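Local coordinates for A1 protein (Enterobacteria phage Qbeta, PDB 3RLK), which forms the read-through extension of the minor A1 protein of phage Qbeta, a beta-barrel domain that is probably a structural component of the virion, at residues 33-38 and 53-58; 61-66 and 136-141; 78-83 and 100-105. One frame throughout, in Å; residues are numbered along the deposited sequence.

Contact 1 (33-38 and 53-58)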
loop_
_atom_site.group_PDB
_atom_site.type_symbol
_atom_site.label_atom_id
_atom_site.label_comp_id
_atom_site.label_asym_id
_atom_site.label_seq_id
_atom_site.Cartn_x
_atom_site.Cartn_y
_atom_site.Cartn_z
ATOM N N ALA A 33 -1.037 13.371 -0.265
ATOM C CA ALA A 33 -1.988 13.770 -1.273
ATOM C C ALA A 33 -2.620 12.528 -1.888
ATOM O O ALA A 33 -1.969 11.460 -2.148
ATOM C CB ALA A 33 -1.306 14.591 -2.354
ATOM N N ILE A 34 -3.912 12.640 -2.148
ATOM C CA ILE A 34 -4.626 11.573 -2.870
ATOM C C ILE A 34 -5.237 12.047 -4.249
ATOM O O ILE A 34 -5.474 13.237 -4.387
ATOM C CB ILE A 34 -5.636 10.889 -1.995
ATOM C CG1 ILE A 34 -6.683 11.888 -1.497
ATOM C CG2 ILE A 34 -4.933 10.151 -0.816
ATOM C CD1 ILE A 34 -8.027 11.132 -1.056
ATOM N N TRP A 35 -5.468 11.088 -5.191
ATOM C CA TRP A 35 -5.618 11.437 -6.613
ATOM C C TRP A 35 -6.633 10.546 -7.238
ATOM O O TRP A 35 -6.887 9.460 -6.721
ATOM C CB TRP A 35 -4.309 11.174 -7.352
ATOM C CG TRP A 35 -3.176 11.919 -6.715
ATOM C CD1 TRP A 35 -2.418 11.496 -5.620
ATOM C CD2 TRP A 35 -2.704 13.224 -7.074
ATOM N NE1 TRP A 35 -1.487 12.470 -5.320
ATOM C CE2 TRP A 35 -1.636 13.522 -6.204
ATOM C CE3 TRP A 35 -3.047 14.160 -8.109
ATOM C CZ2 TRP A 35 -0.902 14.710 -6.312
ATOM C CZ3 TRP A 35 -2.301 15.350 -8.206
ATOM C CH2 TRP A 35 -1.278 15.625 -7.297
ATOM N N SER A 36 -7.167 11.021 -8.384
ATOM C CA SER A 36 -8.012 10.186 -9.274
ATOM C C SER A 36 -7.197 10.036 -10.564
ATOM O O SER A 36 -6.716 11.053 -11.129
ATOM C CB SER A 36 -9.369 10.874 -9.543
ATOM O OG SER A 36 -10.152 10.142 -10.469
ATOM N N LEU A 37 -6.990 8.796 -11.023
ATOM C CA LEU A 37 -6.336 8.505 -12.263
ATOM C C LEU A 37 -7.328 7.784 -13.227
ATOM O O LEU A 37 -7.488 6.596 -13.136
ATOM C CB LEU A 37 -5.103 7.616 -11.990
ATOM C CG LEU A 37 -3.814 8.365 -11.671
ATOM C CD1 LEU A 37 -3.872 8.987 -10.278
ATOM C CD2 LEU A 37 -2.657 7.278 -11.797
ATOM N N GLU A 38 -8.012 8.525 -14.116
ATOM C CA GLU A 38 -9.010 7.892 -14.984
ATOM C C GLU A 38 -8.851 8.331 -16.428
ATOM O O GLU A 38 -9.093 7.516 -17.328
ATOM C CB GLU A 38 -10.446 8.200 -14.527
ATOM C CG GLU A 38 -10.944 7.646 -13.180
ATOM C CD GLU A 38 -10.740 6.138 -12.969
ATOM O OE1 GLU A 38 -10.707 5.300 -13.952
ATOM O OE2 GLU A 38 -10.640 5.790 -11.775
ATOM N N TYR A 53 -1.904 7.724 -17.032
ATOM C CA TYR A 53 -3.047 8.587 -16.737
ATOM C C TYR A 53 -2.596 9.996 -16.352
ATOM O O TYR A 53 -1.447 10.268 -15.941
ATOM C CB TYR A 53 -3.880 8.000 -15.586
ATOM C CG TYR A 53 -4.500 6.664 -15.934
ATOM C CD1 TYR A 53 -5.800 6.586 -16.403
ATOM C CD2 TYR A 53 -3.780 5.458 -15.751
ATOM C CE1 TYR A 53 -6.386 5.345 -16.743
ATOM C CE2 TYR A 53 -4.347 4.228 -16.072
ATOM C CZ TYR A 53 -5.660 4.186 -16.562
ATOM O OH TYR A 53 -6.242 2.974 -16.894
ATOM N N ASN A 54 -3.540 10.899 -16.493
ATOM C CA ASN A 54 -3.404 12.207 -15.913
ATOM C C ASN A 54 -3.917 12.099 -14.495
ATOM O O ASN A 54 -5.081 11.710 -14.278
ATOM C CB ASN A 54 -4.290 13.168 -16.697
ATOM C CG ASN A 54 -3.651 13.650 -18.010
ATOM O OD1 ASN A 54 -2.465 13.951 -18.077
ATOM N ND2 ASN A 54 -4.457 13.769 -19.035
ATOM N N ALA A 55 -3.081 12.445 -13.512
ATOM C CA ALA A 55 -3.500 12.474 -12.128
ATOM C C ALA A 55 -4.258 13.710 -11.735
ATOM O O ALA A 55 -3.737 14.807 -11.927
ATOM C CB ALA A 55 -2.261 12.222 -11.154
ATOM N N VAL A 56 -5.475 13.545 -11.198
ATOM C CA VAL A 56 -6.261 14.685 -10.704
ATOM C C VAL A 56 -6.368 14.680 -9.173
ATOM O O VAL A 56 -6.800 13.688 -8.596
ATOM C CB VAL A 56 -7.664 14.733 -11.392
ATOM C CG1 VAL A 56 -8.597 15.831 -10.758
ATOM C CG2 VAL A 56 -7.477 14.893 -12.972
ATOM N N GLU A 57 -5.969 15.774 -8.514
ATOM C CA GLU A 57 -5.999 15.807 -6.999
ATOM C C GLU A 57 -7.427 15.804 -6.398
ATOM O O GLU A 57 -8.355 16.448 -6.919
ATOM C CB GLU A 57 -5.106 16.974 -6.530
ATOM C CG GLU A 57 -4.633 16.910 -5.110
ATOM C CD GLU A 57 -3.868 18.249 -4.728
ATOM O OE1 GLU A 57 -3.509 19.041 -5.639
ATOM O OE2 GLU A 57 -3.648 18.450 -3.546
ATOM N N LEU A 58 -7.614 15.017 -5.346
ATOM C CA LEU A 58 -8.842 14.995 -4.567
ATOM C C LEU A 58 -8.658 15.681 -3.218
ATOM O O LEU A 58 -7.502 15.817 -2.702
ATOM C CB LEU A 58 -9.243 13.502 -4.320
ATOM C CG LEU A 58 -9.364 12.751 -5.642
ATOM C CD1 LEU A 58 -9.420 11.291 -5.208
ATOM C CD2 LEU A 58 -10.672 13.165 -6.290
HETATM O O HOH W 1 -5.242 15.151 -1.300
HETATM O O HOH W 2 -7.698 11.546 -14.394
#
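Strands 34-38 and 53-58 run antiparallel as neighbours in the mixed sheet of the beta-barrel. S36 and V56 form the hydrogen-bonded pair at the centre: S36 N donates to V56 O at 2.7 Å and V56 N returns a bond to S36 O at 2.8 Å, both lying in the plane of the accepting carbonyl. Toward the end of the ladder L58 N reaches I34 O from above the carbonyl plane, although the N-H itself points almost straight at the oxygen (175°). In the non-hydrogen-bonded pair W35-E57 the chains come closest, and the CA of W35 makes a C-H...O contact with V56 O.

On the face carrying W35, L37, A55 and E57, the indole is set by its first torsion with CG anti to the carbonyl carbon and beside the backbone N (chi1 -56°). Its six-membered ring thus lies against the opposite strand, where E57 CB makes an off-centre CH-pi contact 4.1 Å from the centroid and CG lies over the same face near the rim. The A55 methyl touches both W35 CE3 and L37 CD1. Beyond this layer, F132 of strand 129-135 meets W35 edge-to-face and also packs on L37 and A55. On the other face, I34 and L58 cross at about a right angle, backed by A140.

Water extends the pairing at each end. Water 1 joins I34 N to L58 O, and water 2 accepts from E38 N at 3.0 Å while donating to N54 O at 2.6 Å.

Contact 2 (61-66 and 136-141)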
loop_
_atom_site.group_PDB
_atom_site.type_symbol
_atom_site.label_atom_id
_atom_site.label_comp_id
_atom_site.label_asym_id
_atom_site.label_seq_id
_atom_site.Cartn_x
_atom_site.Cartn_y
_atom_site.Cartn_z
ATOM N N ARG A 61 -9.149 12.498 2.549
ATOM C CA ARG A 61 -10.192 11.529 2.963
ATOM C C ARG A 61 -9.674 10.787 4.184
ATOM O O ARG A 61 -8.462 10.698 4.358
ATOM C CB ARG A 61 -10.445 10.509 1.829
ATOM C CG ARG A 61 -11.356 11.070 0.704
ATOM C CD ARG A 61 -11.347 10.278 -0.565
ATOM N NE ARG A 61 -12.144 10.984 -1.578
ATOM C CZ ARG A 61 -12.832 10.389 -2.565
ATOM N NH1 ARG A 61 -12.815 9.041 -2.702
ATOM N NH2 ARG A 61 -13.580 11.138 -3.404
ATOM N N GLU A 62 -10.579 10.181 4.951
ATOM C CA GLU A 62 -10.230 9.361 6.149
ATOM C C GLU A 62 -10.414 7.835 5.942
ATOM O O GLU A 62 -11.435 7.402 5.438
ATOM C CB GLU A 62 -11.138 9.776 7.305
ATOM C CG GLU A 62 -10.816 11.134 7.849
ATOM C CD GLU A 62 -11.900 11.582 8.895
ATOM O OE1 GLU A 62 -13.116 11.247 8.722
ATOM O OE2 GLU A 62 -11.518 12.278 9.884
ATOM N N PHE A 63 -9.415 7.036 6.361
ATOM C CA PHE A 63 -9.588 5.599 6.625
ATOM C C PHE A 63 -10.394 5.374 7.919
ATOM O O PHE A 63 -10.416 6.221 8.832
ATOM C CB PHE A 63 -8.220 4.921 6.817
ATOM C CG PHE A 63 -7.262 5.165 5.681
ATOM C CD1 PHE A 63 -7.428 4.505 4.441
ATOM C CD2 PHE A 63 -6.165 5.994 5.832
ATOM C CE1 PHE A 63 -6.481 4.663 3.388
ATOM C CE2 PHE A 63 -5.244 6.178 4.809
ATOM C CZ PHE A 63 -5.368 5.554 3.588
ATOM N N ASP A 64 -11.099 4.233 7.968
ATOM C CA ASP A 64 -11.941 3.910 9.114
ATOM C C ASP A 64 -11.130 3.036 10.071
ATOM O O ASP A 64 -11.574 1.950 10.462
ATOM C CB ASP A 64 -13.167 3.146 8.629
ATOM C CG ASP A 64 -14.120 4.014 7.815
ATOM O OD1 ASP A 64 -14.225 5.238 8.102
ATOM O OD2 ASP A 64 -14.820 3.454 6.938
ATOM N N VAL A 65 -9.914 3.470 10.356
ATOM C CA VAL A 65 -9.138 2.920 11.502
ATOM C C VAL A 65 -8.512 4.103 12.188
ATOM O O VAL A 65 -8.271 5.131 11.472
ATOM C CB VAL A 65 -7.976 1.960 11.080
ATOM C CG1 VAL A 65 -8.498 0.683 10.637
ATOM C CG2 VAL A 65 -7.019 2.589 10.006
ATOM N N ALA A 66 -8.230 3.988 13.510
ATOM C CA ALA A 66 -7.383 4.978 14.231
ATOM C C ALA A 66 -5.930 4.640 13.931
ATOM O O ALA A 66 -5.574 3.467 13.752
ATOM C CB ALA A 66 -7.594 4.987 15.769
ATOM N N LYS A 136 -8.336 1.097 -1.942
ATOM C CA LYS A 136 -9.770 0.738 -2.040
ATOM C C LYS A 136 -10.592 1.304 -0.934
ATOM O O LYS A 136 -11.702 1.774 -1.192
ATOM C CB LYS A 136 -9.858 -0.791 -2.026
ATOM C CG LYS A 136 -11.293 -1.385 -2.010
ATOM C CD LYS A 136 -12.168 -0.844 -3.166
ATOM C CE LYS A 136 -13.429 -1.741 -3.366
ATOM N NZ LYS A 136 -14.310 -1.216 -4.499
ATOM N N SER A 137 -10.028 1.289 0.288
ATOM C CA SER A 137 -10.656 1.851 1.491
ATOM C C SER A 137 -11.203 3.244 1.270
ATOM O O SER A 137 -12.284 3.595 1.784
ATOM C CB SER A 137 -9.610 1.903 2.617
ATOM O OG SER A 137 -9.327 0.560 2.974
ATOM N N ILE A 138 -10.466 4.038 0.510
ATOM C CA ILE A 138 -10.951 5.393 0.205
ATOM C C ILE A 138 -11.192 5.640 -1.286
ATOM O O ILE A 138 -11.451 6.807 -1.698
ATOM C CB ILE A 138 -9.990 6.500 0.876
ATOM C CG1 ILE A 138 -8.564 6.355 0.291
ATOM C CG2 ILE A 138 -9.948 6.329 2.424
ATOM C CD1 ILE A 138 -7.562 7.458 0.681
ATOM N N ASN A 139 -11.147 4.568 -2.107
ATOM C CA ASN A 139 -11.243 4.613 -3.589
ATOM C C ASN A 139 -10.491 5.805 -4.200
ATOM O O ASN A 139 -11.089 6.667 -4.861
ATOM C CB ASN A 139 -12.742 4.658 -4.000
ATOM C CG ASN A 139 -12.962 4.548 -5.508
ATOM O OD1 ASN A 139 -12.347 3.733 -6.189
ATOM N ND2 ASN A 139 -13.941 5.329 -6.015
ATOM N N ALA A 140 -9.173 5.830 -4.015
ATOM C CA ALA A 140 -8.376 6.937 -4.475
ATOM C C ALA A 140 -6.975 6.357 -4.542
ATOM O O ALA A 140 -6.680 5.252 -3.986
ATOM C CB ALA A 140 -8.461 8.151 -3.525
ATOM N N TYR A 141 -6.096 7.146 -5.119
ATOM C CA TYR A 141 -4.727 6.704 -5.423
ATOM C C TYR A 141 -3.752 7.560 -4.623
ATOM O O TYR A 141 -3.990 8.730 -4.353
ATOM C CB TYR A 141 -4.443 6.907 -6.906
ATOM C CG TYR A 141 -5.108 5.914 -7.759
ATOM C CD1 TYR A 141 -4.452 4.718 -8.097
ATOM C CD2 TYR A 141 -6.401 6.130 -8.194
ATOM C CE1 TYR A 141 -5.143 3.710 -8.911
ATOM C CE2 TYR A 141 -7.077 5.179 -9.007
ATOM C CZ TYR A 141 -6.441 3.999 -9.354
ATOM O OH TYR A 141 -7.138 3.099 -10.142
#
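Apolar packing between segments 61-66 and 136-141 centres on I138, whose side chain enters between R61 and F63. Its CG1 takes the crowded position between the backbone N and the carbonyl carbon (chi1 61°), which leaves CG2 anti to that carbon and directed at segment 61-66. I138 CG2 lies 3.7 Å from F63 CD1 and 3.5 Å from E62 O. Farther along the phenyl ring, I138 CD1 lies 4.0 Å from F63 CE1 and 4.1 Å from F63 CZ, the two side chains crossing obliquely. S137 CB approaches the F63 ring at its edge, in plane, 3.9 Å from F63 CD1. On the other flank of I138, its CB meets R61 CB at 4.1 Å.

The polar part is a single hydrogen bond. The R61 chain, extended from CG to NE, carries the guanidinium past I138, and NH1 donates to I138 O at 2.8 Å. The oxygen lies in the guanidinium plane, and the donor sits nearly along the C=O axis (162°), although the N-H is bent at 148°.

Backbone hydrogen bonds between R61 and C30 and between F63 and Y28 tie 61-66 to residues 28-30. I34 of strand 34-38 touches both R61 and I138. Segment 136-141 makes the turn between antiparallel strands 129-135 and 140-143, where N139 and A140 both face L135: a G1 beta bulge, here in a beta-hairpin of the barrel.

Contact 3 (78-83 and 100-105)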
loop_
_atom_site.group_PDB
_atom_site.type_symbol
_atom_site.label_atom_id
_atom_site.label_comp_id
_atom_site.label_asym_id
_atom_site.label_seq_id
_atom_site.Cartn_x
_atom_site.Cartn_y
_atom_site.Cartn_z
ATOM N N ASP A 78 10.037 -3.464 7.178
ATOM C CA ASP A 78 10.984 -2.411 6.761
ATOM C C ASP A 78 11.766 -2.909 5.543
ATOM O O ASP A 78 12.962 -2.865 5.519
ATOM C CB ASP A 78 11.888 -1.988 7.974
ATOM C CG ASP A 78 12.720 -0.717 7.669
ATOM O OD1 ASP A 78 12.362 0.087 6.751
ATOM O OD2 ASP A 78 13.756 -0.533 8.300
ATOM N N TRP A 79 11.022 -3.378 4.527
ATOM C CA TRP A 79 11.564 -4.063 3.357
ATOM C C TRP A 79 12.668 -3.261 2.668
ATOM O O TRP A 79 13.718 -3.828 2.279
ATOM C CB TRP A 79 10.400 -4.271 2.372
ATOM C CG TRP A 79 9.185 -5.074 2.856
ATOM C CD1 TRP A 79 7.988 -4.591 3.386
ATOM C CD2 TRP A 79 9.083 -6.495 2.889
ATOM N NE1 TRP A 79 7.134 -5.632 3.666
ATOM C CE2 TRP A 79 7.780 -6.817 3.382
ATOM C CE3 TRP A 79 9.961 -7.552 2.510
ATOM C CZ2 TRP A 79 7.325 -8.169 3.531
ATOM C CZ3 TRP A 79 9.516 -8.893 2.639
ATOM C CH2 TRP A 79 8.180 -9.186 3.123
ATOM N N ASP A 80 12.458 -1.941 2.538
ATOM C CA ASP A 80 13.357 -1.047 1.809
ATOM C C ASP A 80 14.244 -0.195 2.724
ATOM O O ASP A 80 14.854 0.801 2.270
ATOM C CB ASP A 80 12.542 -0.181 0.802
ATOM C CG ASP A 80 11.400 0.556 1.447
ATOM O OD1 ASP A 80 11.368 0.596 2.705
ATOM O OD2 ASP A 80 10.536 1.164 0.713
ATOM N N SER A 81 14.307 -0.566 4.017
ATOM C CA SER A 81 15.128 0.123 5.038
ATOM C C SER A 81 14.806 1.596 5.295
ATOM O O SER A 81 15.602 2.323 5.891
ATOM C CB SER A 81 16.592 -0.025 4.673
ATOM O OG SER A 81 16.983 -1.369 4.890
ATOM N N ARG A 82 13.635 2.055 4.884
ATOM C CA ARG A 82 13.320 3.483 5.081
ATOM C C ARG A 82 13.112 3.887 6.542
ATOM O O ARG A 82 13.109 5.098 6.894
ATOM C CB ARG A 82 12.107 3.849 4.228
ATOM C CG ARG A 82 12.393 3.743 2.728
ATOM C CD ARG A 82 11.220 4.319 1.876
ATOM N NE ARG A 82 9.961 3.552 2.109
ATOM C CZ ARG A 82 8.949 3.903 2.913
ATOM N NH1 ARG A 82 8.921 5.080 3.588
ATOM N NH2 ARG A 82 7.911 3.026 3.042
ATOM N N LEU A 83 12.865 2.869 7.384
ATOM C CA LEU A 83 12.589 3.086 8.806
ATOM C C LEU A 83 13.758 2.707 9.673
ATOM O O LEU A 83 13.660 2.741 10.892
ATOM C CB LEU A 83 11.360 2.272 9.242
ATOM C CG LEU A 83 10.111 2.559 8.403
ATOM C CD1 LEU A 83 9.039 1.634 8.811
ATOM C CD2 LEU A 83 9.669 4.022 8.635
ATOM N N ASP A 100 6.087 -3.274 0.791
ATOM C CA ASP A 100 7.315 -2.719 0.258
ATOM C C ASP A 100 6.979 -1.603 -0.725
ATOM O O ASP A 100 6.773 -1.823 -1.904
ATOM C CB ASP A 100 8.167 -3.803 -0.338
ATOM C CG ASP A 100 9.549 -3.304 -0.799
ATOM O OD1 ASP A 100 9.768 -2.066 -0.977
ATOM O OD2 ASP A 100 10.385 -4.195 -1.054
ATOM N N ALA A 101 6.924 -0.358 -0.226
ATOM C CA ALA A 101 6.573 0.792 -1.151
ATOM C C ALA A 101 7.579 0.988 -2.325
ATOM O O ALA A 101 7.167 1.480 -3.413
ATOM C CB ALA A 101 6.458 2.131 -0.314
ATOM N N THR A 102 8.830 0.602 -2.118
ATOM C CA THR A 102 9.918 0.676 -3.146
ATOM C C THR A 102 9.659 -0.361 -4.231
ATOM O O THR A 102 9.494 -0.008 -5.403
ATOM C CB THR A 102 11.339 0.559 -2.526
ATOM O OG1 THR A 102 11.619 1.729 -1.725
ATOM C CG2 THR A 102 12.389 0.364 -3.617
ATOM N N TYR A 103 9.520 -1.624 -3.858
ATOM C CA TYR A 103 9.099 -2.627 -4.815
ATOM C C TYR A 103 7.853 -2.225 -5.588
ATOM O O TYR A 103 7.794 -2.458 -6.782
ATOM C CB TYR A 103 8.753 -3.949 -4.119
ATOM C CG TYR A 103 8.606 -5.055 -5.105
ATOM C CD1 TYR A 103 9.728 -5.667 -5.639
ATOM C CD2 TYR A 103 7.356 -5.483 -5.518
ATOM C CE1 TYR A 103 9.623 -6.679 -6.569
ATOM C CE2 TYR A 103 7.218 -6.499 -6.449
ATOM C CZ TYR A 103 8.375 -7.129 -6.924
ATOM O OH TYR A 103 8.243 -8.099 -7.837
ATOM N N LEU A 104 6.834 -1.702 -4.906
ATOM C CA LEU A 104 5.553 -1.463 -5.597
ATOM C C LEU A 104 5.740 -0.406 -6.707
ATOM O O LEU A 104 4.855 -0.265 -7.580
ATOM C CB LEU A 104 4.468 -1.004 -4.620
ATOM C CG LEU A 104 3.916 -2.128 -3.692
ATOM C CD1 LEU A 104 3.160 -1.587 -2.515
ATOM C CD2 LEU A 104 3.019 -3.137 -4.455
ATOM N N ALA A 105 6.794 0.409 -6.617
ATOM C CA ALA A 105 7.032 1.419 -7.693
ATOM C C ALA A 105 7.843 0.864 -8.903
ATOM O O ALA A 105 8.122 1.570 -9.885
ATOM C CB ALA A 105 7.660 2.727 -7.113
HETATM O O HOH W 3 8.395 0.273 2.214
#
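D80 and D100 organise the tight part of this contact, where the type I beta turn D78-S81 abuts the start of the short helix 101-104. D80 CG sits in the crowded position between backbone N and carbonyl carbon (chi1 54°), bringing OD2 to T102 OG1, which donates to its anti lone pair at 2.7 Å. R82 NE binds the same oxygen at 2.8 Å in a salt bridge, in the guanidinium plane but from above that of the carboxylate. T102 N adds a weak bond. D100 OD1 stands 3.7 Å from D80 OD2, a proximity of like charges probably eased by R82 and by the helix-start amides.

Next to this polar knot the D100 carboxylate lies beside W79 CB, its CG 3.4 Å from that carbon and its plane nearly parallel to the indole (6°), while the ring itself meets D100 CB and N. W79 NE1, on the pyrrole edge near D100 N, bonds to D98 O, and the ring meets F173.

The looser side is bridged by water. Water 3 accepts from A101 N and R82 NH2, both at 2.9 Å, and donates weakly to D80 OD2. R82 NH2 also bonds to G154 O and touches A101 CB at 3.8 Å.

D100 accepts at OD1 from Y103 N at 2.9 Å and weakly from T102 N. This is an aspartate N-cap, here on a short, weakly bonded helix.

Overall arrangement
Contacts 1 and 2 adjoin, their centres about 15 Å apart. Strands 34-38 and 140-143 are neighbours in the same sheet, and W35 N lies 2.9 Å from Y141 O in a probable hydrogen bond. I34 CD1 packs on R61 CD at 3.5 Å. Contact 3 stands apart, its centre about 22 Å from that of contact 1 and 21 Å from that of contact 2, with nearest atoms about 11 Å away in each case. In sequence it falls between the segments of contact 2, but it lies on the opposite side of the chain's centre from contact 2. A tetraethylene glycol, probably from crystallisation, sits about 3 Å from the E57 side chain of contact 1.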